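Local coordinates for protein endonuclease and methylase LlaGI (Lactococcus lactis, PDB 5FFJ) that combines a helicase-like ATPase with an adenine methyltransferase and a target-recognition domain, acting as a Type ISP restriction-modification enzyme on specific DNA sequences, at residues 1084-1088 with 1117-1121; 1136-1142 with 1153-1157; 1177-1181 with 1212-1218; 1194-1198 with 1281-1285. One frame throughout, in Å; residues are numbered along the deposited sequence.

Interaction 1: 1084-1088 with 1117-1121; sequences MIKNY and KISWS
Residues 1084-1088 form one turn inside helix 1074-1096, with Tyr-1088 N hydrogen-bonded to Met-1084 O at 2.7 Å. Residues 1117-1121 are irregular and mostly extended, and lead into helix 1122-1129, with Ser-1121 at its N-cap. The CA atoms come closest at Met-1084 and Ile-1118, 5.5 Å apart. Met-1084 is extended (t, t, t), which brings its CE to 4.0 Å from Ile-1118 CG2 and 3.5 Å from Ser-1119 N. Asn-1087 is m, and its ND2 donates a nearly straight hydrogen bond of 3.1 Å to Lys-1117 O. Ile-1118, chi1 m, brings CD1 to 3.7 Å from Tyr-1088 CA. Tyr-1088 is t; its ring edge, at CD1, lies 4.0 Å from Trp-1120 CZ3, while its OH hydrogen-bonds to Glu-1132 O. The contact packs a loop against a helix in the specificity domain, where Ser-1121 also packs on a DNA phosphate. A side-chain amide thus holds a loop carbonyl, and apolar packing supplies most of the rest.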
loop_
_atom_site.group_PDB
_atom_site.type_symbol
_atom_site.label_atom_id
_atom_site.label_comp_id
_atom_site.label_asym_id
_atom_site.label_seq_id
_atom_site.Cartn_x
_atom_site.Cartn_y
_atom_site.Cartn_z
ATOM N N MET A 1084 12.236 -1.847 24.818
ATOM C CA MET A 1084 12.979 -1.888 23.565
ATOM C C MET A 1084 14.458 -2.196 23.784
ATOM O O MET A 1084 15.045 -2.979 23.037
ATOM C CB MET A 1084 12.831 -0.563 22.818
ATOM C CG MET A 1084 13.574 -0.514 21.493
ATOM S SD MET A 1084 13.165 0.953 20.529
ATOM C CE MET A 1084 14.439 0.898 19.275
ATOM N N ILE A 1085 15.060 -1.583 24.800
ATOM C CA ILE A 1085 16.466 -1.833 25.099
ATOM C C ILE A 1085 16.673 -3.296 25.481
ATOM O O ILE A 1085 17.685 -3.896 25.120
ATOM C CB ILE A 1085 16.983 -0.912 26.225
ATOM C CG1 ILE A 1085 17.151 0.512 25.690
ATOM C CG2 ILE A 1085 18.321 -1.422 26.777
ATOM C CD1 ILE A 1085 17.635 1.524 26.710
ATOM N N LYS A 1086 15.720 -3.869 26.210
ATOM C CA LYS A 1086 15.776 -5.289 26.529
ATOM C C LYS A 1086 15.623 -6.107 25.253
ATOM O O LYS A 1086 16.400 -7.027 25.003
ATOM C CB LYS A 1086 14.692 -5.682 27.536
ATOM C CG LYS A 1086 14.994 -5.285 28.976
ATOM C CD LYS A 1086 14.252 -6.176 29.964
ATOM C CE LYS A 1086 13.992 -5.460 31.280
ATOM N NZ LYS A 1086 12.899 -4.455 31.157
ATOM N N ASN A 1087 14.625 -5.760 24.445
ATOM C CA ASN A 1087 14.373 -6.461 23.192
ATOM C C ASN A 1087 15.576 -6.381 22.260
ATOM O O ASN A 1087 15.895 -7.343 21.564
ATOM C CB ASN A 1087 13.135 -5.891 22.493
ATOM C CG ASN A 1087 11.843 -6.246 23.206
ATOM O OD1 ASN A 1087 11.820 -7.114 24.080
ATOM N ND2 ASN A 1087 10.756 -5.582 22.828
ATOM N N TYR A 1088 16.247 -5.235 22.261
ATOM C CA TYR A 1088 17.399 -5.031 21.393
ATOM C C TYR A 1088 18.598 -5.853 21.852
ATOM O O TYR A 1088 19.269 -6.491 21.040
ATOM C CB TYR A 1088 17.774 -3.549 21.337
ATOM C CG TYR A 1088 19.112 -3.305 20.683
ATOM C CD1 TYR A 1088 19.259 -3.387 19.305
ATOM C CD2 TYR A 1088 20.231 -3.002 21.445
ATOM C CE1 TYR A 1088 20.483 -3.170 18.704
ATOM C CE2 TYR A 1088 21.457 -2.783 20.854
ATOM C CZ TYR A 1088 21.580 -2.868 19.483
ATOM O OH TYR A 1088 22.802 -2.652 18.888
ATOM N N LYS A 1117 8.286 -4.586 18.994
ATOM C CA LYS A 1117 9.472 -4.952 19.761
ATOM C C LYS A 1117 10.533 -3.864 19.677
ATOM O O LYS A 1117 10.992 -3.337 20.691
ATOM C CB LYS A 1117 10.056 -6.264 19.241
ATOM C CG LYS A 1117 9.181 -7.475 19.462
ATOM C CD LYS A 1117 9.420 -8.065 20.837
ATOM C CE LYS A 1117 8.656 -9.361 21.023
ATOM N NZ LYS A 1117 9.062 -10.056 22.274
ATOM N N ILE A 1118 10.906 -3.538 18.442
ATOM C CA ILE A 1118 11.968 -2.579 18.156
ATOM C C ILE A 1118 11.559 -1.656 17.015
ATOM O O ILE A 1118 10.873 -2.082 16.083
ATOM C CB ILE A 1118 13.300 -3.310 17.784
ATOM C CG1 ILE A 1118 14.007 -3.818 19.042
ATOM C CG2 ILE A 1118 14.264 -2.399 17.006
ATOM C CD1 ILE A 1118 14.772 -5.106 18.825
ATOM N N SER A 1119 11.961 -0.391 17.109
ATOM C CA SER A 1119 11.868 0.524 15.978
ATOM C C SER A 1119 13.268 0.695 15.389
ATOM O O SER A 1119 14.024 1.579 15.793
ATOM C CB SER A 1119 11.267 1.875 16.388
ATOM O OG SER A 1119 10.878 2.616 15.239
ATOM N N TRP A 1120 13.610 -0.183 14.449
ATOM C CA TRP A 1120 14.892 -0.130 13.748
ATOM C C TRP A 1120 15.115 1.190 13.025
ATOM O O TRP A 1120 14.180 1.823 12.535
ATOM C CB TRP A 1120 15.004 -1.277 12.734
ATOM C CG TRP A 1120 15.040 -2.640 13.362
ATOM C CD1 TRP A 1120 14.089 -3.614 13.266
ATOM C CD2 TRP A 1120 16.079 -3.173 14.192
ATOM N NE1 TRP A 1120 14.474 -4.723 13.981
ATOM C CE2 TRP A 1120 15.692 -4.476 14.560
ATOM C CE3 TRP A 1120 17.298 -2.675 14.657
ATOM C CZ2 TRP A 1120 16.482 -5.287 15.372
ATOM C CZ3 TRP A 1120 18.080 -3.483 15.464
ATOM C CH2 TRP A 1120 17.668 -4.773 15.813
ATOM N N SER A 1121 16.378 1.595 12.983
ATOM C CA SER A 1121 16.829 2.691 12.141
ATOM C C SER A 1121 18.195 2.299 11.601
ATOM O O SER A 1121 18.801 1.350 12.097
ATOM C CB SER A 1121 16.904 3.997 12.927
ATOM O OG SER A 1121 17.922 3.931 13.910
#

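Interaction 2: 1136-1142 with 1153-1157; sequences FSHSDIM and YLYRN
The two segments pair as antiparallel strands of the hairpin 1141-1147/1150-1155. Ile-1141 faces Tyr-1155 in a non-hydrogen-bonded pair, CA to CA 4.2 Å. Met-1142 and Leu-1154 form a hydrogen-bonded pair, CA to CA 5.2 Å. Met-1142 N donates a hydrogen bond to Leu-1154 O at 2.7 Å, and Leu-1154 N one to Met-1142 O at 2.6 Å. Before the strand, 1138-1140 makes a 3-10 turn, and Asp-1140 O still accepts a hydrogen bond from Arg-1156 N at 3.2 Å. Ile-1141 and Tyr-1155 share one sheet face, Met-1142 and Leu-1154 the other. Tyr-1155 is t; its CD1 lies 3.7 Å from Ile-1141 CG1, and its OH takes a weak hydrogen bond from Ser-1137 N at 3.4 Å. Its ring is nearly parallel to that of Phe-1136 (t), but slid aside, with centroids 5.7 Å apart. Met-1142 is p, t, m, and its SD sits over one face of the Arg-1156 guanidinium, 3.5 Å from NE. That guanidinium also makes a cation-pi contact with Tyr-1168. Phe-1136 and Ile-1141 touch helix 1074-1096. Main-chain hydrogen bonds therefore fix the hairpin register, while apolar and aromatic side chains join it to the helix in the specificity domain.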
loop_
_atom_site.group_PDB
_atom_site.type_symbol
_atom_site.label_atom_id
_atom_site.label_comp_id
_atom_site.label_asym_id
_atom_site.label_seq_id
_atom_site.Cartn_x
_atom_site.Cartn_y
_atom_site.Cartn_z
ATOM N N PHE A 1136 20.263 1.354 30.059
ATOM C CA PHE A 1136 19.223 2.363 30.169
ATOM C C PHE A 1136 19.621 3.392 31.218
ATOM O O PHE A 1136 19.753 3.069 32.400
ATOM C CB PHE A 1136 17.877 1.738 30.528
ATOM C CG PHE A 1136 16.889 2.724 31.075
ATOM C CD1 PHE A 1136 16.259 3.633 30.241
ATOM C CD2 PHE A 1136 16.599 2.751 32.428
ATOM C CE1 PHE A 1136 15.353 4.548 30.747
ATOM C CE2 PHE A 1136 15.694 3.662 32.940
ATOM C CZ PHE A 1136 15.073 4.561 32.099
ATOM N N SER A 1137 19.820 4.628 30.773
ATOM C CA SER A 1137 20.198 5.722 31.660
ATOM C C SER A 1137 18.988 6.599 31.961
ATOM O O SER A 1137 18.593 7.426 31.141
ATOM C CB SER A 1137 21.315 6.561 31.033
ATOM O OG SER A 1137 22.340 5.735 30.508
ATOM N N HIS A 1138 18.399 6.415 33.138
ATOM C CA HIS A 1138 17.212 7.170 33.523
ATOM C C HIS A 1138 17.489 8.673 33.555
ATOM O O HIS A 1138 16.575 9.485 33.400
ATOM C CB HIS A 1138 16.702 6.705 34.886
ATOM C CG HIS A 1138 15.447 7.393 35.323
ATOM N ND1 HIS A 1138 15.455 8.588 36.011
ATOM C CD2 HIS A 1138 14.145 7.060 35.159
ATOM C CE1 HIS A 1138 14.210 8.958 36.257
ATOM N NE2 HIS A 1138 13.396 8.049 35.751
ATOM N N SER A 1139 18.753 9.034 33.752
ATOM C CA SER A 1139 19.156 10.435 33.805
ATOM C C SER A 1139 19.034 11.119 32.444
ATOM O O SER A 1139 19.053 12.347 32.356
ATOM C CB SER A 1139 20.596 10.550 34.308
ATOM O OG SER A 1139 21.491 9.882 33.437
ATOM N N ASP A 1140 18.908 10.322 31.387
ATOM C CA ASP A 1140 18.836 10.858 30.033
ATOM C C ASP A 1140 17.425 11.309 29.658
ATOM O O ASP A 1140 17.234 11.988 28.648
ATOM C CB ASP A 1140 19.334 9.819 29.024
ATOM C CG ASP A 1140 20.845 9.711 28.999
ATOM O OD1 ASP A 1140 21.496 10.185 29.954
ATOM O OD2 ASP A 1140 21.383 9.146 28.023
ATOM N N ILE A 1141 16.436 10.933 30.464
ATOM C CA ILE A 1141 15.067 11.374 30.224
ATOM C C ILE A 1141 14.909 12.838 30.626
ATOM O O ILE A 1141 15.117 13.195 31.784
ATOM C CB ILE A 1141 14.051 10.513 30.990
ATOM C CG1 ILE A 1141 14.181 9.052 30.552
ATOM C CG2 ILE A 1141 12.631 11.029 30.750
ATOM C CD1 ILE A 1141 13.259 8.092 31.271
ATOM N N MET A 1142 14.539 13.674 29.659
ATOM C CA MET A 1142 14.458 15.117 29.869
ATOM C C MET A 1142 13.260 15.728 29.159
ATOM O O MET A 1142 12.554 15.052 28.411
ATOM C CB MET A 1142 15.743 15.791 29.390
ATOM C CG MET A 1142 16.152 15.423 27.974
ATOM S SD MET A 1142 17.767 16.106 27.549
ATOM C CE MET A 1142 17.392 17.852 27.466
ATOM N N TYR A 1153 8.180 14.624 27.307
ATOM C CA TYR A 1153 9.407 14.061 27.847
ATOM C C TYR A 1153 10.131 13.268 26.770
ATOM O O TYR A 1153 9.501 12.580 25.964
ATOM C CB TYR A 1153 9.110 13.174 29.052
ATOM C CG TYR A 1153 8.810 13.950 30.311
ATOM C CD1 TYR A 1153 9.838 14.386 31.137
ATOM C CD2 TYR A 1153 7.506 14.254 30.672
ATOM C CE1 TYR A 1153 9.573 15.101 32.288
ATOM C CE2 TYR A 1153 7.231 14.968 31.824
ATOM C CZ TYR A 1153 8.270 15.389 32.627
ATOM O OH TYR A 1153 8.006 16.099 33.775
ATOM N N LEU A 1154 11.455 13.373 26.765
ATOM C CA LEU A 1154 12.284 12.757 25.738
ATOM C C LEU A 1154 13.439 11.992 26.366
ATOM O O LEU A 1154 14.122 12.498 27.259
ATOM C CB LEU A 1154 12.819 13.824 24.775
ATOM C CG LEU A 1154 14.102 13.513 23.991
ATOM C CD1 LEU A 1154 13.866 12.409 22.979
ATOM C CD2 LEU A 1154 14.630 14.762 23.310
ATOM N N TYR A 1155 13.648 10.769 25.893
ATOM C CA TYR A 1155 14.843 10.015 26.234
ATOM C C TYR A 1155 15.945 10.388 25.246
ATOM O O TYR A 1155 16.094 9.755 24.198
ATOM C CB TYR A 1155 14.561 8.509 26.217
ATOM C CG TYR A 1155 15.753 7.646 26.582
ATOM C CD1 TYR A 1155 16.301 7.681 27.860
ATOM C CD2 TYR A 1155 16.322 6.784 25.652
ATOM C CE1 TYR A 1155 17.389 6.889 28.194
ATOM C CE2 TYR A 1155 17.408 5.989 25.980
ATOM C CZ TYR A 1155 17.937 6.045 27.252
ATOM O OH TYR A 1155 19.016 5.256 27.579
ATOM N N ARG A 1156 16.700 11.433 25.577
ATOM C CA ARG A 1156 17.786 11.892 24.717
ATOM C C ARG A 1156 19.032 11.053 24.952
ATOM O O ARG A 1156 19.701 11.170 25.980
ATOM C CB ARG A 1156 18.102 13.368 24.945
ATOM C CG ARG A 1156 19.044 13.924 23.885
ATOM C CD ARG A 1156 19.666 15.223 24.312
ATOM N NE ARG A 1156 20.475 15.062 25.511
ATOM C CZ ARG A 1156 21.306 15.986 25.977
ATOM N NH1 ARG A 1156 21.451 17.136 25.332
ATOM N NH2 ARG A 1156 21.998 15.756 27.082
ATOM N N ASN A 1157 19.340 10.221 23.966
ATOM C CA ASN A 1157 20.385 9.216 24.079
ATOM C C ASN A 1157 20.997 8.980 22.699
ATOM O O ASN A 1157 20.285 8.616 21.765
ATOM C CB ASN A 1157 19.793 7.927 24.674
ATOM C CG ASN A 1157 20.851 6.941 25.132
ATOM O OD1 ASN A 1157 21.661 7.250 26.004
ATOM N ND2 ASN A 1157 20.827 5.732 24.571
#

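Interaction 3: 1177-1181 with 1212-1218; sequences KNLLI and NLPRFTY
This is an antiparallel strand pairing in the antiparallel sheet 1058-1059/1210-1214/1180-1184/1194-1197 of the specificity domain, prolonged beyond the strand end by an asparagine side chain. Leu-1180 lies opposite Pro-1214 in a non-hydrogen-bonded pair, CA to CA 4.0 Å, which sets the register. The next hydrogen bonds are looser: Ile-1181 N to Leu-1213 O is long at 3.3 Å, and Leu-1213 N to Ile-1181 O is bent at 3.1 Å. At Arg-1215 the backbone turns (phi/psi -82/-31), and Arg-1215 N makes a very short hydrogen bond of 2.5 Å to Leu-1179 O. Beyond this the side chain of Asn-1178, chi1 -149°, takes over. Asn-1178 OD1 accepts a hydrogen bond from Phe-1216 N (2.9 Å), and Asn-1178 ND2 donates one to Phe-1216 O (2.7 Å), so both amide atoms meet the main chain of one residue. Tyr-1218, chi1 m, sends its OH to Lys-1177 O in another very short hydrogen bond, 2.5 Å. Arg-1215 turns its charge away to a salt bridge with Asp-1234. Helix 1234-1243 covers Leu-1179 and Ile-1181. Strand 1194-1197 flanks Leu-1180, and strand 1058-1059 pairs with the other edge of strand 1210-1214, Asp-1058 hydrogen-bonding to Asn-1212.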
loop_
_atom_site.group_PDB
_atom_site.type_symbol
_atom_site.label_atom_id
_atom_site.label_comp_id
_atom_site.label_asym_id
_atom_site.label_seq_id
_atom_site.Cartn_x
_atom_site.Cartn_y
_atom_site.Cartn_z
ATOM N N LYS A 1177 20.433 25.227 31.240
ATOM C CA LYS A 1177 19.664 26.441 30.991
ATOM C C LYS A 1177 20.114 27.104 29.693
ATOM O O LYS A 1177 21.252 27.561 29.585
ATOM C CB LYS A 1177 19.817 27.427 32.154
ATOM C CG LYS A 1177 19.305 26.917 33.491
ATOM C CD LYS A 1177 17.808 26.683 33.462
ATOM C CE LYS A 1177 17.293 26.266 34.827
ATOM N NZ LYS A 1177 15.828 26.005 34.807
ATOM N N ASN A 1178 19.217 27.159 28.715
ATOM C CA ASN A 1178 19.525 27.787 27.438
ATOM C C ASN A 1178 18.276 28.371 26.778
ATOM O O ASN A 1178 17.153 27.960 27.079
ATOM C CB ASN A 1178 20.184 26.771 26.501
ATOM C CG ASN A 1178 21.171 27.409 25.543
ATOM O OD1 ASN A 1178 21.084 28.600 25.242
ATOM N ND2 ASN A 1178 22.119 26.613 25.054
ATOM N N LEU A 1179 18.489 29.341 25.892
ATOM C CA LEU A 1179 17.429 29.882 25.046
ATOM C C LEU A 1179 17.766 29.630 23.585
ATOM O O LEU A 1179 18.873 29.941 23.143
ATOM C CB LEU A 1179 17.247 31.384 25.271
ATOM C CG LEU A 1179 16.652 31.893 26.584
ATOM C CD1 LEU A 1179 16.490 33.399 26.494
ATOM C CD2 LEU A 1179 15.320 31.228 26.897
ATOM N N LEU A 1180 16.822 29.063 22.838
ATOM C CA LEU A 1180 16.987 28.925 21.397
ATOM C C LEU A 1180 15.751 29.413 20.650
ATOM O O LEU A 1180 14.617 29.207 21.080
ATOM C CB LEU A 1180 17.314 27.473 21.019
ATOM C CG LEU A 1180 16.564 26.310 21.670
ATOM C CD1 LEU A 1180 15.229 26.065 21.011
ATOM C CD2 LEU A 1180 17.414 25.057 21.585
ATOM N N ILE A 1181 15.998 30.095 19.536
ATOM C CA ILE A 1181 14.940 30.590 18.671
ATOM C C ILE A 1181 14.691 29.592 17.553
ATOM O O ILE A 1181 15.446 29.546 16.582
ATOM C CB ILE A 1181 15.298 31.958 18.057
ATOM C CG1 ILE A 1181 15.605 32.968 19.161
ATOM C CG2 ILE A 1181 14.162 32.463 17.172
ATOM C CD1 ILE A 1181 16.155 34.279 18.653
ATOM N N ASN A 1212 17.270 25.936 14.771
ATOM C CA ASN A 1212 17.208 26.744 15.983
ATOM C C ASN A 1212 18.512 27.491 16.204
ATOM O O ASN A 1212 19.577 27.060 15.755
ATOM C CB ASN A 1212 16.872 25.886 17.208
ATOM C CG ASN A 1212 17.887 24.794 17.456
ATOM O OD1 ASN A 1212 18.915 25.022 18.093
ATOM N ND2 ASN A 1212 17.598 23.594 16.963
ATOM N N LEU A 1213 18.408 28.619 16.895
ATOM C CA LEU A 1213 19.527 29.527 17.086
ATOM C C LEU A 1213 19.797 29.718 18.574
ATOM O O LEU A 1213 19.211 30.599 19.202
ATOM C CB LEU A 1213 19.227 30.864 16.407
ATOM C CG LEU A 1213 19.014 30.720 14.898
ATOM C CD1 LEU A 1213 18.145 31.833 14.358
ATOM C CD2 LEU A 1213 20.354 30.690 14.179
ATOM N N PRO A 1214 20.685 28.887 19.145
ATOM C CA PRO A 1214 20.887 28.884 20.598
ATOM C C PRO A 1214 21.503 30.170 21.129
ATOM O O PRO A 1214 22.270 30.834 20.431
ATOM C CB PRO A 1214 21.833 27.700 20.815
ATOM C CG PRO A 1214 22.571 27.574 19.541
ATOM C CD PRO A 1214 21.598 27.952 18.465
ATOM N N ARG A 1215 21.155 30.510 22.365
ATOM C CA ARG A 1215 21.716 31.674 23.035
ATOM C C ARG A 1215 23.075 31.322 23.620
ATOM O O ARG A 1215 23.966 32.169 23.704
ATOM C CB ARG A 1215 20.767 32.165 24.131
ATOM C CG ARG A 1215 21.300 33.313 24.979
ATOM C CD ARG A 1215 21.521 34.571 24.155
ATOM N NE ARG A 1215 21.990 35.685 24.978
ATOM C CZ ARG A 1215 23.259 35.885 25.325
ATOM N NH1 ARG A 1215 24.209 35.048 24.927
ATOM N NH2 ARG A 1215 23.583 36.930 26.075
ATOM N N PHE A 1216 23.224 30.059 24.013
ATOM C CA PHE A 1216 24.447 29.579 24.641
ATOM C C PHE A 1216 24.930 28.277 24.013
ATOM O O PHE A 1216 24.144 27.518 23.447
ATOM C CB PHE A 1216 24.227 29.359 26.140
ATOM C CG PHE A 1216 23.861 30.603 26.897
ATOM C CD1 PHE A 1216 24.569 31.778 26.719
ATOM C CD2 PHE A 1216 22.810 30.590 27.798
ATOM C CE1 PHE A 1216 24.231 32.919 27.422
ATOM C CE2 PHE A 1216 22.468 31.726 28.501
ATOM C CZ PHE A 1216 23.180 32.891 28.314
ATOM N N THR A 1217 26.232 28.033 24.121
ATOM C CA THR A 1217 26.811 26.732 23.809
ATOM C C THR A 1217 27.663 26.285 24.988
ATOM O O THR A 1217 28.288 27.112 25.652
ATOM C CB THR A 1217 27.662 26.769 22.534
ATOM O OG1 THR A 1217 28.560 27.885 22.585
ATOM C CG2 THR A 1217 26.774 26.890 21.309
ATOM N N TYR A 1218 27.684 24.979 25.247
ATOM C CA TYR A 1218 28.355 24.438 26.427
ATOM C C TYR A 1218 29.543 23.551 26.069
ATOM O O TYR A 1218 29.685 23.105 24.929
ATOM C CB TYR A 1218 27.363 23.646 27.281
ATOM C CG TYR A 1218 26.352 24.510 27.995
ATOM C CD1 TYR A 1218 26.628 25.037 29.248
ATOM C CD2 TYR A 1218 25.123 24.800 27.416
ATOM C CE1 TYR A 1218 25.712 25.826 29.906
ATOM C CE2 TYR A 1218 24.199 25.592 28.069
ATOM C CZ TYR A 1218 24.499 26.103 29.314
ATOM O OH TYR A 1218 23.585 26.892 29.972
#

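Interaction 4: 1194-1198 with 1281-1285; sequences TLISE and SDLHL
Apolar packing makes most of this contact between strand 1194-1197 and the last turn of helix 1270-1285. The short axes approach to 8.1 Å and cross at -70°. The strand is extended; the helix turn carries the hydrogen bond Leu-1285 N to Ser-1281 O at 3.0 Å. The nearest CA pairs are Ile-1196 with Ser-1281, 6.4 Å, and Ser-1197 with Leu-1285, 6.6 Å. Ile-1196 (t, t) points toward the helix. Ile-1196 CG2 lies 3.9 Å from His-1284 CB and 4.1 Å from Leu-1285 CD2. Leu-1195 (t, p) brings CD1 to 3.9 Å from His-1284 CB. Leu-1285 (m, t) reaches past the strand end, its CD2 3.9 Å from Glu-1198 CB. Apolar and polar atoms also meet: Ile-1196 CD1 is 3.4 Å from the OG of Ser-1281 (t). The imidazole of His-1284, chi1 m, hydrogen-bonds outside the two segments, ND1 with Tyr-1241 OH and NE2 with Thr-1392 OG1. Tyr-1241 OH also bonds to Ile-1196 N. This is helix-on-sheet packing in the specificity domain, at an outermost strand. Van der Waals fit joins the two segments directly, while the His-1284 hydrogen bonds tie the helix to helices 1234-1243 and 1377-1398, and through Tyr-1241 indirectly to the strand.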
loop_
_atom_site.group_PDB
_atom_site.type_symbol
_atom_site.label_atom_id
_atom_site.label_comp_id
_atom_site.label_asym_id
_atom_site.label_seq_id
_atom_site.Cartn_x
_atom_site.Cartn_y
_atom_site.Cartn_z
ATOM N N THR A 1194 8.407 31.637 13.701
ATOM C CA THR A 1194 9.456 31.448 14.695
ATOM C C THR A 1194 8.848 31.375 16.090
ATOM O O THR A 1194 7.906 32.102 16.407
ATOM C CB THR A 1194 10.503 32.584 14.644
ATOM O OG1 THR A 1194 11.510 32.358 15.638
ATOM C CG2 THR A 1194 9.852 33.935 14.887
ATOM N N LEU A 1195 9.387 30.482 16.912
ATOM C CA LEU A 1195 8.922 30.313 18.284
ATOM C C LEU A 1195 10.102 30.013 19.198
ATOM O O LEU A 1195 10.846 29.060 18.972
ATOM C CB LEU A 1195 7.885 29.192 18.368
ATOM C CG LEU A 1195 7.222 28.967 19.728
ATOM C CD1 LEU A 1195 6.611 30.254 20.257
ATOM C CD2 LEU A 1195 6.161 27.880 19.620
ATOM N N ILE A 1196 10.272 30.830 20.230
ATOM C CA ILE A 1196 11.384 30.660 21.153
ATOM C C ILE A 1196 11.070 29.552 22.152
ATOM O O ILE A 1196 9.922 29.385 22.567
ATOM C CB ILE A 1196 11.701 31.975 21.896
ATOM C CG1 ILE A 1196 13.027 31.858 22.650
ATOM C CG2 ILE A 1196 10.566 32.348 22.840
ATOM C CD1 ILE A 1196 13.592 33.192 23.079
ATOM N N SER A 1197 12.094 28.790 22.522
ATOM C CA SER A 1197 11.931 27.670 23.440
ATOM C C SER A 1197 12.971 27.699 24.549
ATOM O O SER A 1197 14.115 28.104 24.343
ATOM C CB SER A 1197 12.018 26.344 22.685
ATOM O OG SER A 1197 11.991 25.249 23.583
ATOM N N GLU A 1198 12.550 27.261 25.729
ATOM C CA GLU A 1198 13.416 27.186 26.897
ATOM C C GLU A 1198 14.028 25.791 27.016
ATOM O O GLU A 1198 14.863 25.539 27.887
ATOM C CB GLU A 1198 12.619 27.525 28.154
ATOM C CG GLU A 1198 13.451 27.968 29.333
ATOM C CD GLU A 1198 12.598 28.327 30.534
ATOM O OE1 GLU A 1198 11.358 28.187 30.445
ATOM O OE2 GLU A 1198 13.165 28.748 31.564
ATOM N N SER A 1281 9.106 37.149 23.676
ATOM C CA SER A 1281 9.818 36.047 24.311
ATOM C C SER A 1281 9.224 35.741 25.677
ATOM O O SER A 1281 8.956 34.586 26.001
ATOM C CB SER A 1281 11.304 36.375 24.454
ATOM O OG SER A 1281 11.972 35.362 25.187
ATOM N N ASP A 1282 9.025 36.788 26.471
ATOM C CA ASP A 1282 8.472 36.647 27.811
ATOM C C ASP A 1282 7.111 35.965 27.750
ATOM O O ASP A 1282 6.777 35.139 28.600
ATOM C CB ASP A 1282 8.347 38.014 28.486
ATOM C CG ASP A 1282 8.505 37.937 29.991
ATOM O OD1 ASP A 1282 9.658 37.858 30.463
ATOM O OD2 ASP A 1282 7.477 37.962 30.700
ATOM N N LEU A 1283 6.338 36.314 26.728
ATOM C CA LEU A 1283 5.004 35.756 26.535
ATOM C C LEU A 1283 5.051 34.292 26.108
ATOM O O LEU A 1283 4.298 33.462 26.618
ATOM C CB LEU A 1283 4.243 36.569 25.487
ATOM C CG LEU A 1283 2.780 36.180 25.279
ATOM C CD1 LEU A 1283 1.936 36.619 26.466
ATOM C CD2 LEU A 1283 2.251 36.773 23.985
ATOM N N HIS A 1284 5.935 33.984 25.165
ATOM C CA HIS A 1284 5.983 32.659 24.559
ATOM C C HIS A 1284 6.664 31.624 25.448
ATOM O O HIS A 1284 6.504 30.422 25.242
ATOM C CB HIS A 1284 6.694 32.732 23.209
ATOM C CG HIS A 1284 5.965 33.556 22.194
ATOM N ND1 HIS A 1284 6.582 34.096 21.087
ATOM C CD2 HIS A 1284 4.667 33.935 22.123
ATOM C CE1 HIS A 1284 5.697 34.771 20.377
ATOM N NE2 HIS A 1284 4.527 34.690 20.984
ATOM N N LEU A 1285 7.431 32.089 26.427
ATOM C CA LEU A 1285 8.042 31.191 27.396
ATOM C C LEU A 1285 7.036 30.841 28.488
ATOM O O LEU A 1285 6.976 29.700 28.947
ATOM C CB LEU A 1285 9.295 31.821 28.010
ATOM C CG LEU A 1285 10.521 31.993 27.108
ATOM C CD1 LEU A 1285 11.661 32.649 27.882
ATOM C CD2 LEU A 1285 10.971 30.660 26.532
#

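Overall arrangement
All four contacts lie in the specificity domain. Interaction 4 is the buried one; the other three are partly buried. Interactions 3 and 4 share a sheet: Leu-1180 O and Ser-1197 N, 2.9 Å apart, probably hydrogen-bond between its neighbouring strands, so one contact builds the sheet and the other covers its edge strand with a helix. Interactions 1 and 2 meet where Ile-1085 CD1 packs 3.8 Å from Phe-1136 CB, and both involve helix 1074-1096. Chemistry follows place. Interaction 2 rests mainly on main-chain hydrogen bonds; interaction 3 adds side-chain ones from Asn-1178 and Tyr-1218. Interaction 4 rests on apolar fit, and interaction 1, about 4 Å from the DNA at its nearest atom, on one hydrogen bond from a side-chain amide, plus packing.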